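Local coordinates for protein TadZ (Pseudomonas aeruginosa, PDB 4LDA) that probably binds and hydrolyses ATP as a full-length pilus-assembly protein, of which this chain is the N-terminal, CheY-like receiver domain, at residues N5-Q11 against A49-S55. Residues are numbered along the deposited sequence; the frame is centred on the assembly and turned at random.
Sequences NFVALTQ and AGVLFIS
This contact pairs two adjacent parallel strands at the centre of a CheY-like receiver fold, a five-stranded parallel sheet of strand order 2-1-3-4-5. Strands 5-9 and 51-55 run 4.6 Å apart at closest approach, 15° between their directions, both in extended β conformation. The register sets V7 beside L52, A8 beside F53 and L9 beside I54, with CA-CA distances of 4.8, 4.6 and 4.7 Å. Four near-linear backbone hydrogen bonds fix it: V7 N to V51 O (3.2 Å), F53 N to V7 O, L9 N to F53 O and S55 N to L9 O (each 2.8 Å). V7 and L9 each bond through both N and O, as parallel pairing requires.

On one face A8 packs on helix 13-22, F6 and V51 on helix 110-121, F53 on both; F6 (m) sets CD1 3.9 Å from V51 CB, and F53 (m) brings CE2 3.9 Å from F6 CB. V7, L9, L52 and I54 line the other, where helix 61-74 covers L9, L52 and I54; L9 CD1 lies 3.8 Å from I54 CD1. Past the strand, Q11 (chi1 p) reaches across to S55, whose OG, hydrogen-bonded to E15, receives a weak bond from Q11 NE2 (3.1 Å).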
# COMPACT_ATOMS: atom_id res chain seq x y z
N ASN A 5 11.71 -0.53 -2.40
CA ASN A 5 11.26 -0.35 -1.04
C ASN A 5 9.77 -0.13 -1.08
O ASN A 5 9.29 0.59 -1.96
CB ASN A 5 11.98 0.80 -0.31
CG ASN A 5 13.40 0.50 0.08
OD1 ASN A 5 13.74 -0.63 0.47
ND2 ASN A 5 14.23 1.54 0.07
N PHE A 6 9.03 -0.81 -0.20
CA PHE A 6 7.58 -0.67 -0.05
C PHE A 6 7.31 -0.15 1.33
O PHE A 6 8.05 -0.51 2.26
CB PHE A 6 6.84 -2.00 -0.30
CG PHE A 6 7.32 -2.82 -1.47
CD1 PHE A 6 6.87 -2.57 -2.75
CD2 PHE A 6 8.18 -3.90 -1.27
CE1 PHE A 6 7.31 -3.33 -3.83
CE2 PHE A 6 8.60 -4.68 -2.36
CZ PHE A 6 8.16 -4.39 -3.62
N VAL A 7 6.28 0.70 1.50
CA VAL A 7 5.92 1.24 2.81
C VAL A 7 4.59 0.59 3.20
O VAL A 7 3.74 0.40 2.34
CB VAL A 7 5.90 2.79 2.83
CG1 VAL A 7 5.41 3.33 4.16
CG2 VAL A 7 7.30 3.33 2.56
N ALA A 8 4.44 0.21 4.48
CA ALA A 8 3.24 -0.45 4.96
C ALA A 8 2.68 0.17 6.23
O ALA A 8 3.36 0.29 7.25
CB ALA A 8 3.53 -1.91 5.22
N LEU A 9 1.39 0.56 6.15
CA LEU A 9 0.57 1.02 7.26
C LEU A 9 -0.34 -0.13 7.60
O LEU A 9 -1.35 -0.34 6.93
CB LEU A 9 -0.21 2.30 6.90
CG LEU A 9 0.58 3.52 6.53
CD1 LEU A 9 -0.31 4.53 5.83
CD2 LEU A 9 1.23 4.12 7.77
N THR A 10 0.10 -0.97 8.53
CA THR A 10 -0.61 -2.18 8.93
C THR A 10 -1.36 -1.92 10.22
O THR A 10 -0.94 -1.05 11.00
CB THR A 10 0.39 -3.34 9.07
OG1 THR A 10 1.44 -2.96 9.97
CG2 THR A 10 0.98 -3.76 7.73
N GLN A 11 -2.46 -2.66 10.46
CA GLN A 11 -3.17 -2.43 11.70
C GLN A 11 -2.90 -3.60 12.70
O GLN A 11 -3.32 -3.51 13.86
CB GLN A 11 -4.67 -2.15 11.53
CG GLN A 11 -5.51 -3.08 10.70
CD GLN A 11 -6.84 -2.43 10.36
OE1 GLN A 11 -7.31 -1.48 11.01
NE2 GLN A 11 -7.51 -2.96 9.34
N ALA A 49 10.17 4.89 -2.29
CA ALA A 49 9.10 3.91 -2.41
C ALA A 49 8.04 4.38 -3.40
O ALA A 49 7.60 5.54 -3.34
CB ALA A 49 8.47 3.67 -1.05
N GLY A 50 7.66 3.47 -4.30
CA GLY A 50 6.63 3.72 -5.32
C GLY A 50 5.30 3.04 -5.02
O GLY A 50 4.29 3.30 -5.69
N VAL A 51 5.31 2.14 -4.01
CA VAL A 51 4.13 1.40 -3.56
C VAL A 51 3.96 1.58 -2.06
O VAL A 51 4.94 1.42 -1.30
CB VAL A 51 4.17 -0.10 -3.95
CG1 VAL A 51 2.92 -0.85 -3.45
CG2 VAL A 51 4.36 -0.27 -5.45
N LEU A 52 2.72 1.90 -1.63
CA LEU A 52 2.33 2.02 -0.23
C LEU A 52 1.15 1.09 0.04
O LEU A 52 0.13 1.18 -0.64
CB LEU A 52 2.02 3.47 0.17
CG LEU A 52 1.62 3.68 1.63
CD1 LEU A 52 2.42 4.78 2.24
CD2 LEU A 52 0.14 3.97 1.78
N PHE A 53 1.30 0.22 1.04
CA PHE A 53 0.24 -0.67 1.51
C PHE A 53 -0.45 -0.02 2.71
O PHE A 53 0.22 0.47 3.60
CB PHE A 53 0.80 -2.05 1.85
CG PHE A 53 1.36 -2.78 0.66
CD1 PHE A 53 0.53 -3.52 -0.17
CD2 PHE A 53 2.72 -2.75 0.38
CE1 PHE A 53 1.05 -4.20 -1.27
CE2 PHE A 53 3.24 -3.42 -0.73
CZ PHE A 53 2.41 -4.15 -1.53
N ILE A 54 -1.79 0.03 2.69
CA ILE A 54 -2.54 0.61 3.81
C ILE A 54 -3.67 -0.36 4.18
O ILE A 54 -4.46 -0.77 3.34
CB ILE A 54 -3.05 2.05 3.53
CG1 ILE A 54 -3.62 2.70 4.85
CG2 ILE A 54 -4.00 2.12 2.31
CD1 ILE A 54 -3.97 4.17 4.76
N SER A 55 -3.68 -0.77 5.45
CA SER A 55 -4.68 -1.68 5.99
C SER A 55 -5.92 -0.87 6.39
O SER A 55 -5.84 0.09 7.17
CB SER A 55 -4.10 -2.47 7.16
OG SER A 55 -5.01 -3.48 7.55